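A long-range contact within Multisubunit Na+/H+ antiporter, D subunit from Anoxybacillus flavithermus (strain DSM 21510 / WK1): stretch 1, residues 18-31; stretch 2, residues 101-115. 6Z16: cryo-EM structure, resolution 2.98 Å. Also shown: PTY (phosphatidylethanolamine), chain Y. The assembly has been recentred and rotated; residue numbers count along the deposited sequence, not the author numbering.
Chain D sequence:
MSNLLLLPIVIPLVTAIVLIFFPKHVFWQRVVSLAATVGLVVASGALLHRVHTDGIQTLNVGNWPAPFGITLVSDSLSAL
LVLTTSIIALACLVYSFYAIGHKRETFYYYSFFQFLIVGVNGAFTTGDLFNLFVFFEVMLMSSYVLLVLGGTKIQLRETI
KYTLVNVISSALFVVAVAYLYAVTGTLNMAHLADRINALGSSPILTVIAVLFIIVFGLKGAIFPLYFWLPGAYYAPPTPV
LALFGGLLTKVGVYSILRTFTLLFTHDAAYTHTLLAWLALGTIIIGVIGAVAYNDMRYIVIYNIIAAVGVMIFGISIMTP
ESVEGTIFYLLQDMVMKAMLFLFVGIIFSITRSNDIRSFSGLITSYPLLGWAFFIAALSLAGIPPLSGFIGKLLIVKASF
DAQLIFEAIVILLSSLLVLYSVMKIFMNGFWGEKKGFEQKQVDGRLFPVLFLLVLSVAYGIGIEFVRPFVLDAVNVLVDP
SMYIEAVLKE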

# COMPACT_ATOMS: atom_id res chain seq x y z
N VAL D 18 -18.92 39.05 -10.33
CA VAL D 18 -17.69 39.46 -11.00
C VAL D 18 -17.29 40.87 -10.63
O VAL D 18 -16.21 41.31 -11.03
CB VAL D 18 -17.75 39.33 -12.53
CG1 VAL D 18 -18.08 37.91 -12.93
CG2 VAL D 18 -18.72 40.31 -13.13
N LEU D 19 -18.11 41.58 -9.85
CA LEU D 19 -17.62 42.86 -9.37
C LEU D 19 -16.83 42.71 -8.08
O LEU D 19 -16.27 43.70 -7.61
CB LEU D 19 -18.79 43.83 -9.18
CG LEU D 19 -19.42 44.33 -10.49
CD1 LEU D 19 -20.74 45.04 -10.25
CD2 LEU D 19 -18.45 45.25 -11.20
N ILE D 20 -16.75 41.50 -7.53
CA ILE D 20 -16.00 41.31 -6.29
C ILE D 20 -14.49 41.31 -6.56
O ILE D 20 -13.71 41.76 -5.71
CB ILE D 20 -16.49 40.02 -5.61
CG1 ILE D 20 -17.98 40.14 -5.29
CG2 ILE D 20 -15.76 39.74 -4.31
CD1 ILE D 20 -18.62 38.88 -4.80
N PHE D 21 -14.07 40.90 -7.76
CA PHE D 21 -12.66 40.63 -8.02
C PHE D 21 -11.82 41.91 -8.11
O PHE D 21 -10.66 41.92 -7.70
CB PHE D 21 -12.50 39.84 -9.31
CG PHE D 21 -12.99 38.43 -9.22
CD1 PHE D 21 -12.22 37.46 -8.62
CD2 PHE D 21 -14.19 38.07 -9.78
CE1 PHE D 21 -12.66 36.16 -8.54
CE2 PHE D 21 -14.64 36.77 -9.71
CZ PHE D 21 -13.86 35.81 -9.10
N PHE D 22 -12.38 43.00 -8.64
CA PHE D 22 -11.63 44.24 -8.84
C PHE D 22 -12.29 45.41 -8.12
O PHE D 22 -13.07 46.17 -8.71
CB PHE D 22 -11.39 44.50 -10.34
CG PHE D 22 -12.61 44.31 -11.24
CD1 PHE D 22 -12.90 43.06 -11.77
CD2 PHE D 22 -13.39 45.38 -11.64
CE1 PHE D 22 -13.98 42.88 -12.61
CE2 PHE D 22 -14.47 45.20 -12.47
CZ PHE D 22 -14.77 43.95 -12.95
N PRO D 23 -12.00 45.59 -6.83
CA PRO D 23 -12.57 46.73 -6.10
C PRO D 23 -11.92 48.06 -6.44
O PRO D 23 -12.61 49.07 -6.61
CB PRO D 23 -12.33 46.37 -4.63
CG PRO D 23 -12.11 44.91 -4.63
CD PRO D 23 -11.39 44.63 -5.90
N LYS D 24 -10.60 48.08 -6.53
CA LYS D 24 -9.85 49.32 -6.69
C LYS D 24 -9.93 49.90 -8.09
O LYS D 24 -9.50 51.03 -8.30
CB LYS D 24 -8.37 49.09 -6.35
CG LYS D 24 -8.05 48.48 -4.98
CD LYS D 24 -8.16 49.45 -3.81
CE LYS D 24 -9.42 49.26 -3.00
NZ LYS D 24 -9.39 50.06 -1.75
N HIS D 25 -10.45 49.14 -9.06
CA HIS D 25 -10.54 49.59 -10.45
C HIS D 25 -11.96 50.10 -10.69
O HIS D 25 -12.83 49.37 -11.15
CB HIS D 25 -10.19 48.46 -11.41
CG HIS D 25 -8.77 48.01 -11.31
ND1 HIS D 25 -7.72 48.75 -11.82
CD2 HIS D 25 -8.21 46.92 -10.73
CE1 HIS D 25 -6.59 48.12 -11.58
NE2 HIS D 25 -6.86 47.01 -10.92
N VAL D 26 -12.17 51.38 -10.39
CA VAL D 26 -13.51 51.94 -10.34
C VAL D 26 -14.08 52.13 -11.74
O VAL D 26 -15.30 52.01 -11.95
CB VAL D 26 -13.48 53.23 -9.50
CG1 VAL D 26 -12.54 54.27 -10.10
CG2 VAL D 26 -14.86 53.80 -9.32
N PHE D 27 -13.22 52.37 -12.74
CA PHE D 27 -13.67 52.55 -14.11
C PHE D 27 -14.30 51.28 -14.66
O PHE D 27 -15.36 51.34 -15.30
CB PHE D 27 -12.50 52.99 -14.99
CG PHE D 27 -12.88 53.17 -16.43
CD1 PHE D 27 -13.61 54.27 -16.84
CD2 PHE D 27 -12.50 52.23 -17.38
CE1 PHE D 27 -13.97 54.42 -18.16
CE2 PHE D 27 -12.86 52.38 -18.71
CZ PHE D 27 -13.59 53.48 -19.10
N TRP D 28 -13.70 50.14 -14.39
CA TRP D 28 -14.26 48.90 -14.91
C TRP D 28 -15.48 48.45 -14.12
O TRP D 28 -16.36 47.79 -14.68
CB TRP D 28 -13.18 47.82 -14.93
CG TRP D 28 -12.14 48.11 -15.96
CD1 TRP D 28 -10.92 48.69 -15.75
CD2 TRP D 28 -12.24 47.88 -17.36
NE1 TRP D 28 -10.25 48.81 -16.94
CE2 TRP D 28 -11.04 48.33 -17.95
CE3 TRP D 28 -13.23 47.34 -18.18
CZ2 TRP D 28 -10.81 48.24 -19.31
CZ3 TRP D 28 -13.00 47.25 -19.54
CH2 TRP D 28 -11.80 47.70 -20.09
N GLN D 29 -15.54 48.80 -12.83
CA GLN D 29 -16.77 48.66 -12.04
C GLN D 29 -17.93 49.39 -12.71
O GLN D 29 -19.01 48.81 -12.92
CB GLN D 29 -16.55 49.22 -10.63
CG GLN D 29 -15.61 48.45 -9.73
CD GLN D 29 -16.23 47.21 -9.15
OE1 GLN D 29 -17.38 47.22 -8.72
NE2 GLN D 29 -15.47 46.12 -9.14
N ARG D 30 -17.70 50.66 -13.07
CA ARG D 30 -18.72 51.47 -13.73
C ARG D 30 -19.12 50.89 -15.08
O ARG D 30 -20.31 50.78 -15.38
CB ARG D 30 -18.21 52.90 -13.90
CG ARG D 30 -18.11 53.65 -12.60
CD ARG D 30 -17.55 55.04 -12.77
NE ARG D 30 -17.52 55.74 -11.49
CZ ARG D 30 -16.97 56.93 -11.31
NH1 ARG D 30 -16.38 57.55 -12.31
NH2 ARG D 30 -16.99 57.50 -10.11
N VAL D 31 -18.14 50.47 -15.88
CA VAL D 31 -18.43 49.97 -17.23
C VAL D 31 -19.21 48.66 -17.18
O VAL D 31 -20.22 48.50 -17.88
CB VAL D 31 -17.12 49.84 -18.03
CG1 VAL D 31 -17.36 49.10 -19.33
CG2 VAL D 31 -16.56 51.21 -18.33
N GLY D 101 -18.83 59.34 -3.93
CA GLY D 101 -17.42 59.65 -4.00
C GLY D 101 -16.58 58.41 -4.29
O GLY D 101 -17.07 57.30 -4.48
N HIS D 102 -15.27 58.64 -4.30
CA HIS D 102 -14.33 57.59 -4.69
C HIS D 102 -14.21 56.52 -3.61
O HIS D 102 -14.24 55.31 -3.90
CB HIS D 102 -12.97 58.22 -4.99
CG HIS D 102 -11.90 57.23 -5.35
ND1 HIS D 102 -11.92 56.52 -6.53
CD2 HIS D 102 -10.77 56.86 -4.71
CE1 HIS D 102 -10.86 55.74 -6.59
NE2 HIS D 102 -10.14 55.93 -5.49
N LYS D 103 -14.10 56.95 -2.34
CA LYS D 103 -13.82 56.04 -1.23
C LYS D 103 -14.96 55.07 -0.98
O LYS D 103 -14.72 53.92 -0.63
CB LYS D 103 -13.54 56.84 0.03
CG LYS D 103 -12.28 57.67 -0.02
CD LYS D 103 -12.16 58.56 1.20
CE LYS D 103 -11.80 57.76 2.44
NZ LYS D 103 -10.41 57.23 2.38
N ARG D 104 -16.20 55.51 -1.17
CA ARG D 104 -17.33 54.63 -0.93
C ARG D 104 -17.49 53.59 -2.03
O ARG D 104 -18.02 52.51 -1.77
CB ARG D 104 -18.61 55.47 -0.75
CG ARG D 104 -19.86 54.70 -0.35
CD ARG D 104 -21.04 55.60 -0.04
NE ARG D 104 -20.85 56.36 1.19
CZ ARG D 104 -20.71 57.67 1.25
NH1 ARG D 104 -20.76 58.40 0.15
NH2 ARG D 104 -20.54 58.27 2.42
N GLU D 105 -17.01 53.87 -3.24
CA GLU D 105 -17.17 52.91 -4.33
C GLU D 105 -15.93 52.07 -4.58
O GLU D 105 -16.00 51.13 -5.38
CB GLU D 105 -17.60 53.63 -5.61
CG GLU D 105 -16.61 54.61 -6.17
CD GLU D 105 -17.20 55.45 -7.29
OE1 GLU D 105 -18.39 55.24 -7.63
OE2 GLU D 105 -16.50 56.33 -7.82
N THR D 106 -14.80 52.35 -3.93
CA THR D 106 -13.76 51.33 -3.86
C THR D 106 -14.18 50.16 -2.99
O THR D 106 -13.73 49.03 -3.21
CB THR D 106 -12.44 51.90 -3.35
OG1 THR D 106 -12.63 52.44 -2.04
CG2 THR D 106 -11.91 52.98 -4.27
N PHE D 107 -15.03 50.39 -1.99
CA PHE D 107 -15.45 49.35 -1.05
C PHE D 107 -16.80 48.75 -1.45
O PHE D 107 -17.79 48.88 -0.73
CB PHE D 107 -15.51 49.91 0.36
CG PHE D 107 -14.16 50.10 0.99
CD1 PHE D 107 -13.54 49.05 1.64
CD2 PHE D 107 -13.51 51.31 0.92
CE1 PHE D 107 -12.31 49.22 2.22
CE2 PHE D 107 -12.28 51.49 1.50
CZ PHE D 107 -11.67 50.44 2.15
N TYR D 108 -16.82 48.12 -2.63
CA TYR D 108 -17.83 47.13 -3.03
C TYR D 108 -19.22 47.71 -3.21
O TYR D 108 -20.21 47.00 -3.03
CB TYR D 108 -17.88 45.96 -2.05
CG TYR D 108 -16.61 45.15 -2.03
CD1 TYR D 108 -16.40 44.12 -2.93
CD2 TYR D 108 -15.60 45.46 -1.13
CE1 TYR D 108 -15.24 43.40 -2.91
CE2 TYR D 108 -14.43 44.75 -1.11
CZ TYR D 108 -14.26 43.72 -2.00
OH TYR D 108 -13.09 43.01 -1.98
N TYR D 109 -19.33 48.98 -3.61
CA TYR D 109 -20.63 49.65 -3.69
C TYR D 109 -21.51 49.06 -4.78
O TYR D 109 -22.70 48.80 -4.56
CB TYR D 109 -20.42 51.15 -3.92
CG TYR D 109 -21.70 51.91 -4.10
CD1 TYR D 109 -22.50 52.21 -3.01
CD2 TYR D 109 -22.11 52.33 -5.35
CE1 TYR D 109 -23.68 52.90 -3.16
CE2 TYR D 109 -23.29 53.02 -5.52
CZ TYR D 109 -24.06 53.30 -4.42
OH TYR D 109 -25.24 53.99 -4.59
N TYR D 110 -20.95 48.84 -5.97
CA TYR D 110 -21.75 48.38 -7.10
C TYR D 110 -22.16 46.93 -6.96
O TYR D 110 -23.20 46.53 -7.50
CB TYR D 110 -20.98 48.61 -8.39
CG TYR D 110 -20.64 50.06 -8.61
CD1 TYR D 110 -21.59 50.95 -9.08
CD2 TYR D 110 -19.38 50.55 -8.30
CE1 TYR D 110 -21.29 52.28 -9.26
CE2 TYR D 110 -19.07 51.87 -8.48
CZ TYR D 110 -20.03 52.73 -8.96
OH TYR D 110 -19.72 54.06 -9.13
N SER D 111 -21.38 46.14 -6.21
CA SER D 111 -21.79 44.79 -5.86
C SER D 111 -23.05 44.81 -5.02
O SER D 111 -24.00 44.06 -5.28
CB SER D 111 -20.66 44.09 -5.11
OG SER D 111 -19.49 44.02 -5.89
N PHE D 112 -23.10 45.69 -4.02
CA PHE D 112 -24.25 45.79 -3.12
C PHE D 112 -25.47 46.32 -3.86
O PHE D 112 -26.60 45.87 -3.59
CB PHE D 112 -23.88 46.69 -1.95
CG PHE D 112 -22.80 46.14 -1.07
CD1 PHE D 112 -22.63 44.77 -0.93
CD2 PHE D 112 -21.92 46.98 -0.43
CE1 PHE D 112 -21.62 44.26 -0.14
CE2 PHE D 112 -20.89 46.48 0.34
CZ PHE D 112 -20.76 45.12 0.50
N PHE D 113 -25.26 47.26 -4.78
CA PHE D 113 -26.28 47.70 -5.72
C PHE D 113 -26.89 46.52 -6.48
O PHE D 113 -28.12 46.35 -6.52
CB PHE D 113 -25.65 48.69 -6.70
CG PHE D 113 -26.62 49.33 -7.65
CD1 PHE D 113 -27.32 50.47 -7.29
CD2 PHE D 113 -26.84 48.80 -8.91
CE1 PHE D 113 -28.20 51.06 -8.16
CE2 PHE D 113 -27.73 49.38 -9.78
CZ PHE D 113 -28.41 50.51 -9.40
N GLN D 114 -26.03 45.71 -7.10
CA GLN D 114 -26.53 44.59 -7.90
C GLN D 114 -27.19 43.52 -7.04
O GLN D 114 -28.15 42.89 -7.48
CB GLN D 114 -25.41 44.00 -8.74
CG GLN D 114 -24.86 44.92 -9.80
CD GLN D 114 -25.83 45.18 -10.92
OE1 GLN D 114 -26.51 44.28 -11.39
NE2 GLN D 114 -25.91 46.43 -11.36
N PHE D 115 -26.73 43.33 -5.79
CA PHE D 115 -27.41 42.37 -4.92
C PHE D 115 -28.78 42.87 -4.49
O PHE D 115 -29.71 42.07 -4.33
CB PHE D 115 -26.57 42.04 -3.68
CG PHE D 115 -25.47 41.05 -3.93
CD1 PHE D 115 -25.77 39.75 -4.28
CD2 PHE D 115 -24.15 41.40 -3.72
CE1 PHE D 115 -24.77 38.84 -4.50
CE2 PHE D 115 -23.14 40.49 -3.93
CZ PHE D 115 -23.45 39.20 -4.32
C1 PTY Y . -7.52 40.83 -11.61
C2 PTY Y . -4.44 47.02 -7.24
C3 PTY Y . -3.55 46.08 -8.08
O4 PTY Y . -8.55 41.01 -12.61
C5 PTY Y . -5.91 42.33 -10.43
C6 PTY Y . -6.59 42.00 -11.73
O7 PTY Y . -7.39 43.15 -12.14
C8 PTY Y . -7.10 43.72 -13.31
O10 PTY Y . -6.16 43.40 -13.99
C11 PTY Y . -8.10 44.77 -13.66
C12 PTY Y . -8.34 44.87 -15.16
C13 PTY Y . -9.78 45.16 -15.49
C14 PTY Y . -10.75 44.12 -14.96
C15 PTY Y . -12.18 44.33 -15.41
C16 PTY Y . -12.43 44.02 -16.87
C17 PTY Y . -12.44 42.53 -17.16
C18 PTY Y . -13.59 41.80 -16.49
C19 PTY Y . -14.96 42.25 -16.98
C20 PTY Y . -16.09 41.30 -16.58
C30 PTY Y . -9.63 40.23 -12.54
C31 PTY Y . -10.67 40.66 -13.53
O30 PTY Y . -9.74 39.32 -11.76
C32 PTY Y . -11.33 39.52 -14.29
C33 PTY Y . -12.47 38.87 -13.52
C34 PTY Y . -12.83 37.50 -14.05
C35 PTY Y . -13.99 36.83 -13.33
C36 PTY Y . -14.04 35.33 -13.53
C37 PTY Y . -12.82 34.61 -13.00
P1 PTY Y . -4.08 44.27 -9.98
O11 PTY Y . -4.44 45.12 -8.68
O12 PTY Y . -3.58 45.26 -11.03
O13 PTY Y . -3.15 43.17 -9.67
O14 PTY Y . -5.50 43.71 -10.50
N1 PTY Y . -5.69 46.34 -6.92

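The two stretches bury 751 Å² between them, counting both sides. The contact has a polar end around Glu 105 and an apolar part around Tyr 108.

Arg 30 and Glu 105 form the salt bridge. The CA-to-CB bond of Arg 30 points sideways, so the side chain has to reach. It does so with chi1 m and the remaining torsions near 180°, an almost fully extended chain. Its NH2 comes to 2.6 Å from OE2 of Glu 105. The hydrogen bond within this pair is weak, with an N-H...acceptor angle of 124°; the charges are close but the alignment is poor. Glu 105 has chi1 p and chi2 t, and its CA-to-CB bond points toward stretch 1. Its other carboxylate oxygen, OE1, accepts a very short hydrogen bond of 2.3 Å from OH of Tyr 110. The carboxylate thus joins a partner from each stretch. The same Tyr 110 OH lies near the plane of the Arg 30 guanidinium, 3.6 Å from NE of Arg 30. Val 26, with chi1 p, packs beside this group, CG2 to OE2 of Glu 105 at 3.4 Å.

The CA-to-CB bond of Gln 29 points toward stretch 2, but chi1 m and chi2 m bend the chain. Its amide serves its own stretch: NE2 donates to O of Leu 19 at 3.0 Å and to O of Phe 22 at 2.4 Å, the latter very short. These bonds tie the helix of residues 26-31 to the preceding segment. Across the contact, OE1 of Gln 29 is 3.9 Å from CB of Tyr 110.

Tyr 108 has positive phi, 67°, and occupies the N-cap position before helix 109-115. With chi1 m, its ring end comes nearer stretch 1 than its sideways CA-to-CB bond suggests. Pro 23 lies over one ring face, with its CG 3.6 Å from CZ of Tyr 108. Near the ring plane, O of Ile 20 is 3.6 Å from CE1 of Tyr 108. Leu 19, chi1 m and chi2 t, sets CD1 4.0 Å from CB of Tyr 110, while its CB is 3.4 Å from OG of Ser 111.

The CA-to-CB bond of Lys 24 points away from stretch 2, but the end of the side chain comes nearer, with chi1 and chi2 both m and chi3 off at 103°. Its NZ sits over the Phe 107 ring, 4.8 Å from the centroid, in a cation-pi contact. Phe 22 contacts the lipid instead: CZ is 3.6 Å from PTY C15, which lies over one face of its ring.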